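Local coordinates for nuclear protein localization protein 4 homolog (Drosophila melanogaster, PDB 4RV0) that probably serves, with its ubiquitin-like domain crystallised here, a complex that binds ubiquitinated proteins and moves misfolded proteins from the endoplasmic reticulum to proteasomal degradation, at residues B[26-32]-B[62-68]; B[51-55]-B[77-81]. All coordinates share one frame; numbering follows the deposited sequence.

Contact 1. Residues B[26-32]-B[62-68]; sequences SPKSNLK and SGSQLVG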
ATOM      1  N   SER B  26      -6.254  13.847 -18.888  1.00 25.55           N
ATOM      2  CA  SER B  26      -5.466  13.990 -20.101  1.00 21.43           C
ATOM      3  C   SER B  26      -4.109  14.567 -19.746  1.00 16.60           C
ATOM      4  O   SER B  26      -4.022  15.511 -18.968  1.00 16.84           O
ATOM      5  CB  SER B  26      -6.177  14.860 -21.143  1.00 23.07           C
ATOM      6  OG  SER B  26      -5.359  15.021 -22.292  1.00 21.40           O
ATOM      7  N   PRO B  27      -3.036  13.966 -20.281  1.00 16.66           N
ATOM      8  CA  PRO B  27      -1.668  14.464 -20.095  1.00 21.85           C
ATOM      9  C   PRO B  27      -1.464  15.828 -20.738  1.00 23.05           C
ATOM     10  O   PRO B  27      -0.483  16.513 -20.435  1.00 21.75           O
ATOM     11  CB  PRO B  27      -0.804  13.408 -20.808  1.00 19.21           C
ATOM     12  CG  PRO B  27      -1.726  12.715 -21.740  1.00 20.74           C
ATOM     13  CD  PRO B  27      -3.070  12.732 -21.087  1.00 21.52           C
ATOM     14  N   LYS B  28      -2.387  16.218 -21.609  1.00 19.31           N
ATOM     15  CA  LYS B  28      -2.316  17.530 -22.233  1.00 24.91           C
ATOM     16  C   LYS B  28      -3.107  18.533 -21.405  1.00 22.89           C
ATOM     17  O   LYS B  28      -3.179  19.711 -21.753  1.00 34.80           O
ATOM     18  CB  LYS B  28      -2.830  17.466 -23.672  1.00 23.99           C
ATOM     19  CG  LYS B  28      -1.951  16.572 -24.544  1.00 27.58           C
ATOM     20  CD  LYS B  28      -2.667  16.077 -25.785  1.00 33.39           C
ATOM     21  CE  LYS B  28      -1.693  15.359 -26.733  1.00 44.71           C
ATOM     22  NZ  LYS B  28      -0.723  16.272 -27.403  1.00 43.12           N
ATOM     23  N   SER B  29      -3.709  18.078 -20.307  1.00 19.59           N
ATOM     24  CA  SER B  29      -4.295  19.033 -19.373  1.00 26.32           C
ATOM     25  C   SER B  29      -3.171  19.695 -18.610  1.00 25.86           C
ATOM     26  O   SER B  29      -2.011  19.268 -18.657  1.00 22.81           O
ATOM     27  CB  SER B  29      -5.256  18.378 -18.377  1.00 23.70           C
ATOM     28  OG  SER B  29      -6.409  17.892 -19.022  1.00 23.82           O
ATOM     29  N   ASN B  30      -3.533  20.758 -17.915  1.00 27.77           N
ATOM     30  CA  ASN B  30      -2.590  21.525 -17.147  1.00 23.84           C
ATOM     31  C   ASN B  30      -2.660  21.147 -15.674  1.00 24.99           C
ATOM     32  O   ASN B  30      -3.625  20.511 -15.240  1.00 20.60           O
ATOM     33  CB  ASN B  30      -2.892  22.994 -17.347  1.00 28.96           C
ATOM     34  CG  ASN B  30      -4.298  23.330 -16.937  1.00 28.88           C
ATOM     35  OD1 ASN B  30      -4.563  23.557 -15.758  1.00 30.32           O
ATOM     36  ND2 ASN B  30      -5.225  23.312 -17.899  1.00 29.00           N
ATOM     37  N   LEU B  31      -1.650  21.543 -14.906  1.00 23.29           N
ATOM     38  CA  LEU B  31      -1.600  21.199 -13.491  1.00 23.20           C
ATOM     39  C   LEU B  31      -2.765  21.760 -12.665  1.00 24.68           C
ATOM     40  O   LEU B  31      -3.186  21.129 -11.689  1.00 21.25           O
ATOM     41  CB  LEU B  31      -0.257  21.597 -12.870  1.00 19.40           C
ATOM     42  CG  LEU B  31       0.978  20.764 -13.242  1.00 26.09           C
ATOM     43  CD1 LEU B  31       2.213  21.274 -12.495  1.00 26.65           C
ATOM     44  CD2 LEU B  31       0.765  19.288 -12.979  1.00 19.04           C
ATOM     45  N   LYS B  32      -3.268  22.947 -13.013  1.00 22.02           N
ATOM     46  CA  LYS B  32      -4.437  23.470 -12.306  1.00 20.81           C
ATOM     47  C   LYS B  32      -5.633  22.549 -12.426  1.00 14.30           C
ATOM     48  O   LYS B  32      -6.380  22.366 -11.463  1.00 15.70           O
ATOM     49  CB  LYS B  32      -4.846  24.873 -12.772  1.00 23.66           C
ATOM     50  CG  LYS B  32      -6.139  25.323 -12.075  1.00 17.82           C
ATOM     51  CD  LYS B  32      -6.467  26.774 -12.309  1.00 18.84           C
ATOM     52  CE  LYS B  32      -7.767  27.176 -11.623  1.00 14.35           C
ATOM     53  NZ  LYS B  32      -8.997  26.516 -12.141  1.00  7.52           N
ATOM     54  N   SER B  62      -1.244  25.371 -11.955  1.00 35.13           N
ATOM     55  CA  SER B  62      -1.020  26.054 -13.248  1.00 36.35           C
ATOM     56  C   SER B  62      -2.070  27.189 -13.607  1.00 38.93           C
ATOM     57  O   SER B  62      -2.349  27.985 -12.708  1.00 40.62           O
ATOM     58  CB  SER B  62      -0.840  24.951 -14.303  1.00 31.15           C
ATOM     59  OG  SER B  62       0.523  24.583 -14.421  1.00 40.44           O
ATOM     60  N   GLY B  63      -2.629  27.392 -14.820  1.00 38.40           N
ATOM     61  CA  GLY B  63      -2.669  26.577 -16.027  1.00 38.30           C
ATOM     62  C   GLY B  63      -1.441  26.791 -16.891  1.00 39.86           C
ATOM     63  O   GLY B  63      -0.759  27.811 -16.790  1.00 48.04           O
ATOM     64  N   SER B  64      -1.172  25.785 -17.720  1.00 40.52           N
ATOM     65  CA  SER B  64      -0.046  25.704 -18.657  1.00 39.92           C
ATOM     66  C   SER B  64       1.287  25.500 -17.917  1.00 41.88           C
ATOM     67  O   SER B  64       2.217  26.311 -17.989  1.00 48.00           O
ATOM     68  CB  SER B  64       0.023  26.922 -19.593  1.00 43.73           C
ATOM     69  OG  SER B  64       0.321  28.116 -18.883  1.00 55.50           O
ATOM     70  N   GLN B  65       1.331  24.394 -17.190  1.00 37.83           N
ATOM     71  CA  GLN B  65       2.477  23.519 -17.116  1.00 29.99           C
ATOM     72  C   GLN B  65       1.634  22.304 -17.389  1.00 28.63           C
ATOM     73  O   GLN B  65       0.592  22.143 -16.759  1.00 31.12           O
ATOM     74  CB  GLN B  65       3.146  23.495 -15.744  1.00 29.07           C
ATOM     75  CG  GLN B  65       3.881  24.791 -15.404  1.00 41.47           C
ATOM     76  CD  GLN B  65       4.473  24.796 -14.002  1.00 37.76           C
ATOM     77  OE1 GLN B  65       4.105  23.981 -13.155  1.00 47.40           O
ATOM     78  NE2 GLN B  65       5.353  25.755 -13.736  1.00 35.16           N
ATOM     79  N   LEU B  66       1.995  21.477 -18.350  1.00 24.55           N
ATOM     80  CA  LEU B  66       1.076  20.406 -18.667  1.00 26.68           C
ATOM     81  C   LEU B  66       1.308  19.248 -17.715  1.00 30.56           C
ATOM     82  O   LEU B  66       2.413  19.069 -17.183  1.00 31.43           O
ATOM     83  CB  LEU B  66       1.237  19.957 -20.124  1.00 31.00           C
ATOM     84  CG  LEU B  66       1.073  21.058 -21.180  1.00 26.78           C
ATOM     85  CD1 LEU B  66       1.252  20.522 -22.580  1.00 29.64           C
ATOM     86  CD2 LEU B  66      -0.287  21.706 -21.054  1.00 32.13           C
ATOM     87  N   VAL B  67       0.234  18.508 -17.456  1.00 29.09           N
ATOM     88  CA  VAL B  67       0.306  17.284 -16.676  1.00 28.59           C
ATOM     89  C   VAL B  67       1.414  16.397 -17.233  1.00 25.51           C
ATOM     90  O   VAL B  67       2.299  15.948 -16.504  1.00 31.64           O
ATOM     91  CB  VAL B  67      -1.044  16.540 -16.696  1.00 23.95           C
ATOM     92  CG1 VAL B  67      -0.869  15.074 -16.322  1.00 18.26           C
ATOM     93  CG2 VAL B  67      -2.044  17.236 -15.782  1.00 17.17           C
ATOM     94  N   GLY B  68       1.385  16.194 -18.543  1.00 24.74           N
ATOM     95  CA  GLY B  68       2.320  15.298 -19.201  1.00 30.83           C
ATOM     96  C   GLY B  68       3.789  15.683 -19.217  1.00 31.31           C
ATOM     97  O   GLY B  68       4.635  14.836 -19.495  1.00 35.00           O
TER

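Contact 2. Residues B[51-55]-B[77-81]; sequences KERNF and VYLKQ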
ATOM      1  N   LYS B  51       5.729  15.830  -5.406  1.00 22.50           N
ATOM      2  CA  LYS B  51       6.272  14.736  -6.189  1.00 22.54           C
ATOM      3  C   LYS B  51       6.760  13.596  -5.320  1.00 20.06           C
ATOM      4  O   LYS B  51       6.815  12.448  -5.752  1.00 23.06           O
ATOM      5  CB  LYS B  51       7.403  15.227  -7.092  1.00 27.46           C
ATOM      6  CG  LYS B  51       6.946  15.883  -8.387  1.00 33.01           C
ATOM      7  CD  LYS B  51       8.142  16.347  -9.206  1.00 37.27           C
ATOM      8  CE  LYS B  51       7.701  17.157 -10.423  1.00 46.16           C
ATOM      9  NZ  LYS B  51       7.214  16.263 -11.522  1.00 38.90           N
ATOM     10  N   GLU B  52       7.077  13.917  -4.076  1.00 20.15           N
ATOM     11  CA  GLU B  52       7.614  12.923  -3.169  1.00 21.58           C
ATOM     12  C   GLU B  52       6.920  12.984  -1.817  1.00 20.59           C
ATOM     13  O   GLU B  52       6.354  14.010  -1.431  1.00 19.72           O
ATOM     14  CB  GLU B  52       9.137  13.083  -3.029  1.00 23.99           C
ATOM     15  CG  GLU B  52       9.595  14.458  -2.572  1.00 28.86           C
ATOM     16  CD  GLU B  52       9.489  15.513  -3.656  1.00 29.69           C
ATOM     17  OE1 GLU B  52      10.427  15.639  -4.473  1.00 31.10           O
ATOM     18  OE2 GLU B  52       8.458  16.215  -3.691  1.00 32.82           O
ATOM     19  N   ARG B  53       6.984  11.873  -1.098  1.00 21.94           N
ATOM     20  CA  ARG B  53       6.244  11.702   0.136  1.00 18.98           C
ATOM     21  C   ARG B  53       6.688  12.674   1.209  1.00 25.03           C
ATOM     22  O   ARG B  53       5.935  12.994   2.127  1.00 26.12           O
ATOM     23  CB  ARG B  53       6.442  10.278   0.637  1.00 27.46           C
ATOM     24  CG  ARG B  53       5.428   9.856   1.648  1.00 28.38           C
ATOM     25  CD  ARG B  53       5.965   8.724   2.465  1.00 24.48           C
ATOM     26  NE  ARG B  53       5.966   7.450   1.770  1.00 18.69           N
ATOM     27  CZ  ARG B  53       4.893   6.674   1.668  1.00 27.72           C
ATOM     28  NH1 ARG B  53       3.746   7.084   2.203  1.00 23.73           N
ATOM     29  NH2 ARG B  53       4.958   5.492   1.050  1.00 18.70           N
ATOM     30  N   ASN B  54       7.922  13.143   1.081  1.00 27.71           N
ATOM     31  CA  ASN B  54       8.486  14.090   2.026  1.00 32.67           C
ATOM     32  C   ASN B  54       8.172  15.558   1.724  1.00 32.21           C
ATOM     33  O   ASN B  54       8.667  16.453   2.412  1.00 36.91           O
ATOM     34  CB  ASN B  54       9.990  13.837   2.190  1.00 34.74           C
ATOM     35  CG  ASN B  54      10.728  13.856   0.872  1.00 38.69           C
ATOM     36  OD1 ASN B  54      10.785  14.874   0.190  1.00 35.91           O
ATOM     37  ND2 ASN B  54      11.276  12.706   0.491  1.00 41.59           N
ATOM     38  N   PHE B  55       7.390  15.795   0.673  1.00 26.24           N
ATOM     39  CA  PHE B  55       6.868  17.130   0.358  1.00 30.77           C
ATOM     40  C   PHE B  55       7.933  18.181   0.006  1.00 33.63           C
ATOM     41  O   PHE B  55       7.885  19.287   0.544  1.00 33.43           O
ATOM     42  CB  PHE B  55       6.027  17.698   1.523  1.00 29.73           C
ATOM     43  CG  PHE B  55       4.894  16.820   1.974  1.00 24.39           C
ATOM     44  CD1 PHE B  55       4.012  16.260   1.069  1.00 23.57           C
ATOM     45  CD2 PHE B  55       4.711  16.568   3.325  1.00 25.71           C
ATOM     46  CE1 PHE B  55       2.968  15.456   1.504  1.00 23.26           C
ATOM     47  CE2 PHE B  55       3.681  15.768   3.769  1.00 24.68           C
ATOM     48  CZ  PHE B  55       2.803  15.214   2.860  1.00 23.95           C
ATOM     49  N   VAL B  77       1.451  11.125  -6.706  1.00  9.39           N
ATOM     50  CA  VAL B  77       1.815  12.373  -6.039  1.00 11.99           C
ATOM     51  C   VAL B  77       1.281  12.344  -4.613  1.00 11.77           C
ATOM     52  O   VAL B  77       0.486  11.466  -4.260  1.00  9.79           O
ATOM     53  CB  VAL B  77       1.336  13.627  -6.804  1.00 10.96           C
ATOM     54  CG1 VAL B  77       1.976  13.674  -8.169  1.00 11.80           C
ATOM     55  CG2 VAL B  77      -0.172  13.629  -6.934  1.00  9.45           C
ATOM     56  N   TYR B  78       1.748  13.278  -3.793  1.00 10.33           N
ATOM     57  CA  TYR B  78       1.495  13.252  -2.356  1.00 12.68           C
ATOM     58  C   TYR B  78       0.810  14.522  -1.910  1.00 12.00           C
ATOM     59  O   TYR B  78       1.303  15.631  -2.149  1.00 12.56           O
ATOM     60  CB  TYR B  78       2.801  13.011  -1.576  1.00 12.40           C
ATOM     61  CG  TYR B  78       3.425  11.693  -1.956  1.00 15.87           C
ATOM     62  CD1 TYR B  78       3.145  10.532  -1.239  1.00 15.21           C
ATOM     63  CD2 TYR B  78       4.253  11.599  -3.068  1.00 15.05           C
ATOM     64  CE1 TYR B  78       3.698   9.311  -1.615  1.00 18.09           C
ATOM     65  CE2 TYR B  78       4.808  10.393  -3.446  1.00 17.89           C
ATOM     66  CZ  TYR B  78       4.528   9.254  -2.720  1.00 17.00           C
ATOM     67  OH  TYR B  78       5.091   8.060  -3.113  1.00 19.71           O
ATOM     68  N   LEU B  79      -0.330  14.350  -1.260  1.00 10.05           N
ATOM     69  CA  LEU B  79      -1.127  15.480  -0.842  1.00 10.01           C
ATOM     70  C   LEU B  79      -0.740  15.930   0.557  1.00 15.24           C
ATOM     71  O   LEU B  79      -0.639  15.121   1.481  1.00 11.87           O
ATOM     72  CB  LEU B  79      -2.630  15.150  -0.944  1.00 11.11           C
ATOM     73  CG  LEU B  79      -3.640  16.287  -0.723  1.00 16.48           C
ATOM     74  CD1 LEU B  79      -4.917  16.041  -1.514  1.00 13.36           C
ATOM     75  CD2 LEU B  79      -3.974  16.481   0.766  1.00 16.17           C
ATOM     76  N   LYS B  80      -0.494  17.233   0.681  1.00 14.62           N
ATOM     77  CA  LYS B  80      -0.215  17.875   1.957  1.00 20.49           C
ATOM     78  C   LYS B  80      -1.247  18.950   2.267  1.00 20.70           C
ATOM     79  O   LYS B  80      -1.496  19.832   1.443  1.00 15.71           O
ATOM     80  CB  LYS B  80       1.161  18.541   1.921  1.00 20.82           C
ATOM     81  CG  LYS B  80       1.455  19.323   3.195  1.00 25.65           C
ATOM     82  CD  LYS B  80       2.796  20.022   3.143  1.00 24.06           C
ATOM     83  CE  LYS B  80       3.166  20.556   4.523  1.00 32.70           C
ATOM     84  NZ  LYS B  80       4.540  21.118   4.529  1.00 36.28           N
ATOM     85  N   GLN B  81      -1.916  18.834   3.403  1.00 21.80           N
ATOM     86  CA  GLN B  81      -2.846  19.880   3.805  1.00 30.60           C
ATOM     87  C   GLN B  81      -2.124  20.991   4.559  1.00 27.17           C
ATOM     88  O   GLN B  81      -2.096  20.973   5.788  1.00 32.94           O
ATOM     89  CB  GLN B  81      -3.985  19.308   4.633  1.00 30.16           C
ATOM     90  CG  GLN B  81      -4.581  18.088   3.993  1.00 29.45           C
ATOM     91  CD  GLN B  81      -6.015  17.870   4.383  1.00 32.50           C
ATOM     92  OE1 GLN B  81      -6.750  17.183   3.688  1.00 36.02           O
ATOM     93  NE2 GLN B  81      -6.425  18.457   5.496  1.00 44.60           N
TER

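Contact 1. Residues B[26-32]-B[62-68]
Leu31 packs along Ser62 and Gln65. Its CB rests against Ser62 OG at 3.5 Å. Its CD1 meets the amide end of Gln65, 3.4 Å from OE1. Gln65 is extended beyond CG, which carries that amide past the leucine tip. The remaining methyl, Leu31 CD2, turns to Val67 but only grazes it, 4.5 Å from CG2. In Val67, CG1 is anti to the backbone N (chi1 160°). Its two methyls are thereby divided: CG1 packs near Pro27 CA, and CG2 sits 3.5 Å from Ser29 O. Both Pro27 and Val67 also touch Ile10 of strand 10-16. Leu66 CD2 lies against Lys28 O at 3.6 Å. The backbone sets Asn30 CB 3.3 Å from Ser64 N. With CG between the backbone N and the carbonyl carbon (chi1 58°), Asn30 OD1 reaches forward to cap His33 N in the first turn of helix 31-41. Three backbone bonds zip the segments: Gly68 N to Pro27 O, Val67 N to Ser29 O, and Leu31 N to Gln65 O. The bond from Val67 N to Ser29 O is 2.7 Å long and close to straight, 170°. Asn30 and Leu66 form a single beta bridge, and each is an N-cap residue. Pairing the starts of the main helix and the short helix 67-70 in this way matches the ubiquitin-like beta-grasp fold.

Contact 2. Residues B[51-55]-B[77-81]
Tyr78 lays one ring face against the backbone and side chain of Arg53. Arg53 N lies above that face, toward the rim, 3.4 Å from Tyr78 CD2. Arg53 CB makes a CH-pi contact, 3.9 Å from the centroid of the Tyr78 ring and 19° off its normal. Arg53 CG follows, 3.7 Å from Tyr78 CE1. With chi1 at -163°, Arg53 CG points away from the backbone N and the chain crosses the phenol; the bend at chi3 then turns the guanidinium. That group has Tyr78 CE1 over one face, but the two planes are 52° apart, so they do not stack flat. Lys51 O meets the ring differently, at its edge and in its plane, 3.7 Å from CE2 of Tyr78. Phe55 is sandwiched. Arg53 O stands over the centre of one face, and Lys80 CB lies over the opposite face, 3.7 Å from the Phe55 centroid. The extended Lys80 chain runs on obliquely past the ring, with CD near Phe55 CG and CD2. Phe55 CE1 also reaches Leu79 O at 3.6 Å and touches Tyr78 CB at 3.9 Å. Phe50 meets the Phe55 ring edge-to-face. Glu52 fastens the turn elsewhere, with OE2 accepting from Thr57 N. The type I turn from Glu52 to Phe55 is closed by Phe55 N to Glu52 O. No hydrogen bond joins the two segments. The loop is held to strand 76-80 by dispersion and CH-pi contacts. The aliphatic stems of Arg53 and Lys80 pack on the two rings, with the backbone of 51-53 adding to the contact. Arg53 thus gives its apolar stem to Tyr78, while its guanidinium also forms a cation-pi contact with an aromatic side chain of another protein chain.

From the N terminus, strands 10-16 and 19-25 form an antiparallel pair, and the chain then enters 26-32, the first half of contact 1. Helix 31-41 and strand 48-50 follow, then 51-55, the first half of contact 2. Contact 1 closes its loop at 62-68, and contact 2 closes at 77-81, on the last strand. The two loops therefore cross rather than nest. Contact 1 joins the two helix starts. Contact 2 ties the loop after edge strand 48-50 to the neighbouring strand 76-80. They lie on opposite sides of the chain's centre, with their own centres 18 Å apart, and do not touch.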